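Local coordinates for protein complement C1r subcomponent (Homo sapiens, PDB 6F1D) that acts as a serine protease of the complement C1 complex, here its second CUB domain, a calcium-binding module probably used in assembling C1r with C1s, at residues S12-S17 / G107-Y112; H43-E48 / P83-T88. All blocks are in the same frame, centred on the assembly; numbering follows the deposited sequence.

Interaction 1: residues S12-S17 / G107-Y112; sequences SGYISS and GWKLRY. With NA (sodium ion), chain C.
Tyr14 of the edge strand 13-16 lays its ring across the side chains of Lys109 and Arg111 on strand 109-116, the two strands pairing antiparallel in one sheet of the CUB domain's beta-sandwich. Lys109, with CG anti to its own N and an extended chain, brings NZ 5.0 Å from the centroid of the Tyr14 ring as a cation-pi contact over the face. Arg111 adds an off-centre CH-pi contact through CD, while its NE donates to a water 2.9 Å away lying in the guanidinium plane. Leu110 O sits at the ring edge of Tyr14.

On the sandwich interior side, Ile15 is flanked along the partner strand by Trp108, Leu110 and Tyr112. Its CG2 meets CZ3 of Trp108, CG1 lies beside Leu110 CD1, and CD1 reaches Tyr112 CD2, whose side chain crosses it at about a right angle. Tyr112 holds CG between its backbone N and carbonyl carbon (chi1 76°), and its ring lies against the neighbouring strand, with Gly13 N over the ring centre, 3.4 Å above its plane. The Gly13 backbone lies directly against this ring, with CA 3.6 Å from Tyr112 CE2. The Tyr112 hydroxyl is bonded to Glu10 O.

Paired backbone bonds join Gly13 to Tyr112 and Ile15 to Leu110, and Ser17 N continues the ladder to Trp108 O. Beyond it a side chain takes over from the backbone. Ser17 CB packs over the five-membered ring of Trp108, 3.8 Å from its centroid, while Ser17 OG accepts from Trp108 N at 2.9 Å and binds the sodium ion at 2.8 Å, a site that Leu18 O shares.

Interaction 2: residues H43-E48 / P83-T88; sequences HLKFLE and PPDLDT
A single water ties the end of strand 40-46 to the loop before strand 86-87: it accepts from Phe46 N at 2.9 Å and donates to both Asp85 OD1, 2.6 Å away, and Pro83 O. It takes over where direct pairing stops, since between 43-48 and 83-88 the direct backbone bonds are those of the antiparallel hydrogen-bonded pair Leu44-Leu86. In that pair Leu44 N gives to Leu86 O at 2.7 Å and Leu86 N returns to Leu44 O, each donor lying in the carbonyl plane. The CB atoms of the two leucines meet on the inner face of the sheet, where Leu44 CG also touches Thr88 CG2.

Asp85 uses its two oxygens differently. While OD1 holds the water, OD2 makes a long salt bridge of 3.7 Å to Lys45 NZ. The lysine runs beside the aspartate, its CG against OD1, and a bend at chi4 (66°) sets the position of NZ. At the other end, on the outer face, the Asp87 carboxylate stacks on the His43 imidazole with the planes 18° apart, OD1 lying over one face toward the rim. Both groups have other polar partners, His43 NE2 bonding to Glu115 OE1 and Asp87 OD1 to Ser89 N; the negative charges nearby would be expected to favour a protonated imidazole.

Pro83 closes the inner side, its CG 4.1 Å from the centroid of the Phe46 ring in a CH-pi contact over the face. Phe46 also packs on Leu65 and Ile67 of strand 64-69 in the facing sheet. Strand 86-87 forms one edge of the four-stranded sheet of the CUB sandwich, and strand 40-46 lies between it and strand 109-116, to which His43 and Lys45 are bonded through their backbones.

From the N terminus the chain runs first through 12-17, then 43-48 and 83-88, and reaches 107-112 last. Interaction 1 therefore closes the long loop, spanning most of the CUB domain, and interaction 2 closes a shorter one wholly within it. Both belong to the same antiparallel sheet, whose order is 13-16, 109-116, 40-46, 86-87, so each contact joins an inner strand to an edge strand. The two inner strands bridge the contacts: probable backbone hydrogen bonds run from Arg111 N to Lys45 O and from Leu47 N to Lys109 O. The other sheet of the sandwich is built largely from chain between these four segments.

Interaction 1: residues S12-S17 / G107-Y112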
ATOM      1  N   SER A  12       0.401  13.552  -8.033  1.00 29.15           N
ATOM      2  CA  SER A  12      -0.215  12.251  -8.200  1.00 27.71           C
ATOM      3  C   SER A  12       0.878  11.247  -8.524  1.00 29.49           C
ATOM      4  O   SER A  12       1.983  11.622  -8.928  1.00 28.97           O
ATOM      5  CB  SER A  12      -1.265  12.277  -9.303  1.00 30.19           C
ATOM      6  OG  SER A  12      -0.667  12.696 -10.524  1.00 40.25           O
ATOM      7  N   GLY A  13       0.559   9.968  -8.394  1.00 25.02           N
ATOM      8  CA  GLY A  13       1.544   8.998  -8.840  1.00 28.95           C
ATOM      9  C   GLY A  13       1.102   7.579  -8.573  1.00 29.29           C
ATOM     10  O   GLY A  13       0.066   7.328  -7.963  1.00 27.18           O
ATOM     11  N   TYR A  14       1.924   6.647  -9.019  1.00 23.01           N
ATOM     12  CA  TYR A  14       1.661   5.233  -8.824  1.00 21.68           C
ATOM     13  C   TYR A  14       2.659   4.677  -7.813  1.00 21.80           C
ATOM     14  O   TYR A  14       3.839   5.062  -7.788  1.00 21.49           O
ATOM     15  CB  TYR A  14       1.785   4.440 -10.124  1.00 23.53           C
ATOM     16  CG  TYR A  14       0.724   4.669 -11.176  1.00 27.73           C
ATOM     17  CD1 TYR A  14       0.989   5.478 -12.279  1.00 31.06           C
ATOM     18  CD2 TYR A  14      -0.528   4.059 -11.087  1.00 25.93           C
ATOM     19  CE1 TYR A  14       0.048   5.681 -13.259  1.00 38.28           C
ATOM     20  CE2 TYR A  14      -1.484   4.261 -12.076  1.00 29.95           C
ATOM     21  CZ  TYR A  14      -1.187   5.079 -13.132  1.00 38.29           C
ATOM     22  OH  TYR A  14      -2.119   5.269 -14.103  1.00 46.84           O
ATOM     23  N   ILE A  15       2.185   3.754  -6.993  1.00 20.63           N
ATOM     24  CA  ILE A  15       3.028   3.069  -6.024  1.00 18.72           C
ATOM     25  C   ILE A  15       2.681   1.596  -6.133  1.00 18.42           C
ATOM     26  O   ILE A  15       1.498   1.259  -6.173  1.00 17.73           O
ATOM     27  CB  ILE A  15       2.745   3.577  -4.591  1.00 17.83           C
ATOM     28  CG1 ILE A  15       2.748   5.115  -4.567  1.00 18.15           C
ATOM     29  CG2 ILE A  15       3.712   2.912  -3.604  1.00 18.77           C
ATOM     30  CD1 ILE A  15       2.573   5.710  -3.179  1.00 20.60           C
ATOM     31  N   SER A  16       3.688   0.717  -6.168  1.00 19.31           N
ATOM     32  CA  SER A  16       3.344  -0.698  -6.223  1.00 19.27           C
ATOM     33  C   SER A  16       4.358  -1.514  -5.430  1.00 24.15           C
ATOM     34  O   SER A  16       5.459  -1.055  -5.116  1.00 22.92           O
ATOM     35  CB  SER A  16       3.253  -1.176  -7.681  1.00 21.76           C
ATOM     36  OG  SER A  16       4.501  -1.007  -8.347  1.00 29.47           O
ATOM     37  N   SER A  17       3.980  -2.745  -5.125  1.00 14.18           N
ATOM     38  CA  SER A  17       4.916  -3.688  -4.547  1.00 17.08           C
ATOM     39  C   SER A  17       6.019  -4.061  -5.548  1.00 18.07           C
ATOM     40  O   SER A  17       5.865  -3.966  -6.761  1.00 18.93           O
ATOM     41  CB  SER A  17       4.183  -4.949  -4.086  1.00 19.82           C
ATOM     42  OG  SER A  17       3.364  -5.474  -5.114  1.00 19.93           O
ATOM     43  N   GLY A 107       0.793  -9.193  -5.725  1.00 17.97           N
ATOM     44  CA  GLY A 107       1.088  -7.914  -5.071  1.00 16.09           C
ATOM     45  C   GLY A 107       0.037  -6.836  -5.306  1.00 15.53           C
ATOM     46  O   GLY A 107      -1.122  -7.131  -5.614  1.00 17.76           O
ATOM     47  N   TRP A 108       0.418  -5.565  -5.227  1.00 16.93           N
ATOM     48  CA  TRP A 108      -0.610  -4.531  -5.286  1.00 14.37           C
ATOM     49  C   TRP A 108      -0.019  -3.338  -6.011  1.00 19.75           C
ATOM     50  O   TRP A 108       1.204  -3.170  -6.080  1.00 16.74           O
ATOM     51  CB  TRP A 108      -1.071  -4.122  -3.873  1.00 16.01           C
ATOM     52  CG  TRP A 108       0.106  -3.826  -3.000  1.00 15.42           C
ATOM     53  CD1 TRP A 108       0.790  -4.724  -2.238  1.00 17.70           C
ATOM     54  CD2 TRP A 108       0.801  -2.571  -2.848  1.00 15.79           C
ATOM     55  NE1 TRP A 108       1.817  -4.097  -1.573  1.00 17.46           N
ATOM     56  CE2 TRP A 108       1.861  -2.787  -1.948  1.00 19.05           C
ATOM     57  CE3 TRP A 108       0.604  -1.273  -3.362  1.00 18.15           C
ATOM     58  CZ2 TRP A 108       2.737  -1.781  -1.557  1.00 18.68           C
ATOM     59  CZ3 TRP A 108       1.487  -0.283  -2.970  1.00 17.70           C
ATOM     60  CH2 TRP A 108       2.527  -0.542  -2.066  1.00 20.18           C
ATOM     61  N   LYS A 109      -0.909  -2.493  -6.513  1.00 14.86           N
ATOM     62  CA  LYS A 109      -0.509  -1.249  -7.144  1.00 15.20           C
ATOM     63  C   LYS A 109      -1.649  -0.266  -6.911  1.00 18.27           C
ATOM     64  O   LYS A 109      -2.821  -0.645  -7.038  1.00 15.99           O
ATOM     65  CB  LYS A 109      -0.289  -1.454  -8.651  1.00 16.78           C
ATOM     66  CG  LYS A 109       0.009  -0.187  -9.442  1.00 21.12           C
ATOM     67  CD  LYS A 109       0.584  -0.570 -10.803  1.00 27.07           C
ATOM     68  CE  LYS A 109       0.741   0.630 -11.712  1.00 31.68           C
ATOM     69  NZ  LYS A 109       1.229   0.209 -13.068  1.00 34.32           N
ATOM     70  N   LEU A 110      -1.305   0.987  -6.621  1.00 14.78           N
ATOM     71  CA  LEU A 110      -2.303   2.028  -6.394  1.00 18.66           C
ATOM     72  C   LEU A 110      -1.874   3.269  -7.150  1.00 24.00           C
ATOM     73  O   LEU A 110      -0.698   3.441  -7.490  1.00 20.77           O
ATOM     74  CB  LEU A 110      -2.462   2.363  -4.900  1.00 17.40           C
ATOM     75  CG  LEU A 110      -1.282   2.980  -4.183  1.00 20.68           C
ATOM     76  CD1 LEU A 110      -1.257   4.500  -4.383  1.00 22.60           C
ATOM     77  CD2 LEU A 110      -1.405   2.686  -2.645  1.00 22.90           C
ATOM     78  N   ARG A 111      -2.853   4.117  -7.440  1.00 20.29           N
ATOM     79  CA  ARG A 111      -2.619   5.486  -7.883  1.00 20.42           C
ATOM     80  C   ARG A 111      -3.137   6.421  -6.802  1.00 27.84           C
ATOM     81  O   ARG A 111      -4.279   6.277  -6.336  1.00 19.66           O
ATOM     82  CB  ARG A 111      -3.332   5.791  -9.195  1.00 19.66           C
ATOM     83  CG  ARG A 111      -3.214   7.270  -9.638  1.00 26.37           C
ATOM     84  CD  ARG A 111      -3.338   7.453 -11.152  1.00 31.26           C
ATOM     85  NE  ARG A 111      -2.898   8.793 -11.554  1.00 28.76           N
ATOM     86  CZ  ARG A 111      -3.722   9.792 -11.829  1.00 31.67           C
ATOM     87  NH1 ARG A 111      -5.047   9.616 -11.784  1.00 32.32           N
ATOM     88  NH2 ARG A 111      -3.216  10.964 -12.175  1.00 26.68           N
ATOM     89  N   TYR A 112      -2.311   7.381  -6.404  1.00 20.37           N
ATOM     90  CA  TYR A 112      -2.781   8.429  -5.505  1.00 23.18           C
ATOM     91  C   TYR A 112      -2.956   9.717  -6.296  1.00 25.16           C
ATOM     92  O   TYR A 112      -2.220   9.981  -7.263  1.00 20.14           O
ATOM     93  CB  TYR A 112      -1.826   8.610  -4.324  1.00 17.35           C
ATOM     94  CG  TYR A 112      -0.542   9.342  -4.625  1.00 19.36           C
ATOM     95  CD1 TYR A 112      -0.482  10.728  -4.547  1.00 19.68           C
ATOM     96  CD2 TYR A 112       0.626   8.645  -4.938  1.00 19.75           C
ATOM     97  CE1 TYR A 112       0.708  11.409  -4.832  1.00 24.19           C
ATOM     98  CE2 TYR A 112       1.807   9.313  -5.216  1.00 25.32           C
ATOM     99  CZ  TYR A 112       1.836  10.694  -5.163  1.00 23.03           C
ATOM    100  OH  TYR A 112       3.007  11.372  -5.420  1.00 29.65           O
TER
HETATM  101 NA    NA C 301       4.700  -7.485  -6.529  1.00 25.19          NA
HETATM  102  O   HOH W   1      -0.127   9.567 -11.921  1.00 34.39           O

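Interaction 2: residues H43-E48 / P83-T88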
ATOM      1  N   HIS A  43      -6.066  10.954  -2.029  1.00 19.59           N
ATOM      2  CA  HIS A  43      -6.999   9.894  -2.389  1.00 26.79           C
ATOM      3  C   HIS A  43      -6.215   8.720  -2.966  1.00 23.36           C
ATOM      4  O   HIS A  43      -5.335   8.912  -3.824  1.00 25.10           O
ATOM      5  CB  HIS A  43      -8.006  10.388  -3.428  1.00 24.35           C
ATOM      6  CG  HIS A  43      -8.957  11.418  -2.915  1.00 28.48           C
ATOM      7  ND1 HIS A  43     -10.311  11.191  -2.815  1.00 36.35           N
ATOM      8  CD2 HIS A  43      -8.759  12.696  -2.525  1.00 34.48           C
ATOM      9  CE1 HIS A  43     -10.908  12.285  -2.368  1.00 41.73           C
ATOM     10  NE2 HIS A  43      -9.984  13.211  -2.176  1.00 40.72           N
ATOM     11  N   LEU A  44      -6.533   7.508  -2.515  1.00 18.60           N
ATOM     12  CA  LEU A  44      -5.829   6.298  -2.970  1.00 14.53           C
ATOM     13  C   LEU A  44      -6.810   5.386  -3.688  1.00 23.03           C
ATOM     14  O   LEU A  44      -7.955   5.190  -3.229  1.00 26.07           O
ATOM     15  CB  LEU A  44      -5.230   5.520  -1.786  1.00 21.84           C
ATOM     16  CG  LEU A  44      -4.407   6.266  -0.741  1.00 26.02           C
ATOM     17  CD1 LEU A  44      -3.937   5.239   0.279  1.00 22.05           C
ATOM     18  CD2 LEU A  44      -3.226   6.907  -1.416  1.00 26.92           C
ATOM     19  N   LYS A  45      -6.365   4.840  -4.813  1.00 18.55           N
ATOM     20  CA  LYS A  45      -7.174   3.940  -5.602  1.00 18.99           C
ATOM     21  C   LYS A  45      -6.341   2.730  -6.004  1.00 21.79           C
ATOM     22  O   LYS A  45      -5.398   2.867  -6.779  1.00 22.65           O
ATOM     23  CB  LYS A  45      -7.649   4.652  -6.860  1.00 18.56           C
ATOM     24  CG  LYS A  45      -8.298   3.699  -7.760  1.00 33.41           C
ATOM     25  CD  LYS A  45      -8.231   4.156  -9.194  1.00 40.34           C
ATOM     26  CE  LYS A  45      -9.343   3.510  -9.907  1.00 53.66           C
ATOM     27  NZ  LYS A  45     -10.693   3.951  -9.453  1.00 64.50           N
ATOM     28  N   PHE A  46      -6.731   1.551  -5.566  1.00 21.80           N
ATOM     29  CA  PHE A  46      -5.984   0.374  -5.972  1.00 20.32           C
ATOM     30  C   PHE A  46      -6.434  -0.117  -7.326  1.00 27.60           C
ATOM     31  O   PHE A  46      -7.628  -0.136  -7.624  1.00 20.04           O
ATOM     32  CB  PHE A  46      -6.162  -0.719  -4.937  1.00 23.09           C
ATOM     33  CG  PHE A  46      -5.330  -0.484  -3.707  1.00 21.26           C
ATOM     34  CD1 PHE A  46      -4.049  -0.993  -3.639  1.00 19.23           C
ATOM     35  CD2 PHE A  46      -5.801   0.294  -2.671  1.00 26.47           C
ATOM     36  CE1 PHE A  46      -3.238  -0.753  -2.504  1.00 21.01           C
ATOM     37  CE2 PHE A  46      -5.016   0.537  -1.539  1.00 33.14           C
ATOM     38  CZ  PHE A  46      -3.741  -0.000  -1.454  1.00 25.18           C
ATOM     39  N   LEU A  47      -5.484  -0.626  -8.094  1.00 21.63           N
ATOM     40  CA  LEU A  47      -5.738  -1.219  -9.383  1.00 21.81           C
ATOM     41  C   LEU A  47      -5.915  -2.723  -9.251  1.00 25.72           C
ATOM     42  O   LEU A  47      -5.665  -3.307  -8.202  1.00 23.66           O
ATOM     43  CB  LEU A  47      -4.603  -0.880 -10.337  1.00 26.11           C
ATOM     44  CG  LEU A  47      -4.584   0.608 -10.753  1.00 28.83           C
ATOM     45  CD1 LEU A  47      -5.979   1.186 -10.905  1.00 39.48           C
ATOM     46  CD2 LEU A  47      -3.825   1.473  -9.820  1.00 34.09           C
ATOM     47  N   GLU A  48      -6.391  -3.343 -10.319  1.00 30.32           N
ATOM     48  CA  GLU A  48      -6.385  -4.801 -10.364  1.00 36.94           C
ATOM     49  C   GLU A  48      -5.281  -5.287 -11.295  1.00 33.89           C
ATOM     50  O   GLU A  48      -4.981  -4.625 -12.286  1.00 34.74           O
ATOM     51  CB  GLU A  48      -7.738  -5.339 -10.856  1.00 46.52           C
ATOM     52  CG  GLU A  48      -8.897  -4.868  -9.998  1.00 63.76           C
ATOM     53  CD  GLU A  48     -10.236  -5.517 -10.344  1.00 82.48           C
ATOM     54  OE1 GLU A  48     -11.121  -5.546  -9.454  1.00 87.06           O
ATOM     55  OE2 GLU A  48     -10.414  -5.983 -11.498  1.00 88.33           O
ATOM     56  N   PRO A  83      -8.786  -3.214  -1.770  1.00 31.50           N
ATOM     57  CA  PRO A  83      -9.469  -2.313  -0.836  1.00 32.46           C
ATOM     58  C   PRO A  83     -10.363  -1.343  -1.586  1.00 38.18           C
ATOM     59  O   PRO A  83     -10.141  -1.076  -2.779  1.00 33.61           O
ATOM     60  CB  PRO A  83      -8.311  -1.572  -0.161  1.00 26.27           C
ATOM     61  CG  PRO A  83      -7.143  -2.477  -0.315  1.00 35.06           C
ATOM     62  CD  PRO A  83      -7.318  -3.144  -1.629  1.00 27.89           C
ATOM     63  N   PRO A  84     -11.373  -0.780  -0.932  1.00 38.91           N
ATOM     64  CA  PRO A  84     -12.138   0.285  -1.580  1.00 38.04           C
ATOM     65  C   PRO A  84     -11.276   1.529  -1.666  1.00 27.18           C
ATOM     66  O   PRO A  84     -10.259   1.661  -0.981  1.00 29.34           O
ATOM     67  CB  PRO A  84     -13.333   0.491  -0.646  1.00 51.27           C
ATOM     68  CG  PRO A  84     -12.753   0.174   0.710  1.00 54.40           C
ATOM     69  CD  PRO A  84     -11.719  -0.920   0.493  1.00 49.88           C
ATOM     70  N   ASP A  85     -11.670   2.429  -2.550  1.00 32.77           N
ATOM     71  CA  ASP A  85     -10.945   3.685  -2.697  1.00 34.43           C
ATOM     72  C   ASP A  85     -10.901   4.437  -1.369  1.00 30.38           C
ATOM     73  O   ASP A  85     -11.893   4.488  -0.642  1.00 35.22           O
ATOM     74  CB  ASP A  85     -11.626   4.527  -3.770  1.00 41.14           C
ATOM     75  CG  ASP A  85     -11.530   3.897  -5.144  1.00 57.37           C
ATOM     76  OD1 ASP A  85     -10.923   2.803  -5.283  1.00 52.63           O
ATOM     77  OD2 ASP A  85     -12.065   4.502  -6.100  1.00 69.61           O
ATOM     78  N   LEU A  86      -9.755   5.043  -1.057  1.00 27.21           N
ATOM     79  CA  LEU A  86      -9.542   5.690   0.234  1.00 33.10           C
ATOM     80  C   LEU A  86      -9.394   7.192   0.062  1.00 35.54           C
ATOM     81  O   LEU A  86      -8.469   7.661  -0.606  1.00 33.85           O
ATOM     82  CB  LEU A  86      -8.311   5.124   0.927  1.00 28.89           C
ATOM     83  CG  LEU A  86      -8.540   3.678   1.319  1.00 32.83           C
ATOM     84  CD1 LEU A  86      -7.224   3.037   1.757  1.00 40.19           C
ATOM     85  CD2 LEU A  86      -9.586   3.661   2.419  1.00 43.09           C
ATOM     86  N   ASP A  87     -10.295   7.937   0.674  1.00 31.34           N
ATOM     87  CA  ASP A  87     -10.145   9.368   0.856  1.00 28.70           C
ATOM     88  C   ASP A  87      -9.570   9.594   2.254  1.00 33.27           C
ATOM     89  O   ASP A  87     -10.290   9.483   3.246  1.00 35.60           O
ATOM     90  CB  ASP A  87     -11.493  10.065   0.692  1.00 36.75           C
ATOM     91  CG  ASP A  87     -11.448  11.533   1.122  1.00 47.81           C
ATOM     92  OD1 ASP A  87     -10.350  12.054   1.467  1.00 54.73           O
ATOM     93  OD2 ASP A  87     -12.516  12.175   1.086  1.00 51.35           O
ATOM     94  N   THR A  88      -8.297   9.957   2.327  1.00 29.25           N
ATOM     95  CA  THR A  88      -7.578   9.932   3.593  1.00 30.08           C
ATOM     96  C   THR A  88      -7.730  11.186   4.438  1.00 37.20           C
ATOM     97  O   THR A  88      -7.274  11.177   5.580  1.00 36.75           O
ATOM     98  CB  THR A  88      -6.091   9.729   3.352  1.00 28.52           C
ATOM     99  OG1 THR A  88      -5.567  10.916   2.743  1.00 30.76           O
ATOM    100  CG2 THR A  88      -5.828   8.490   2.487  1.00 31.31           C
TER
HETATM  101  O   HOH W   2      -9.257   1.128  -4.271  1.00 32.57           O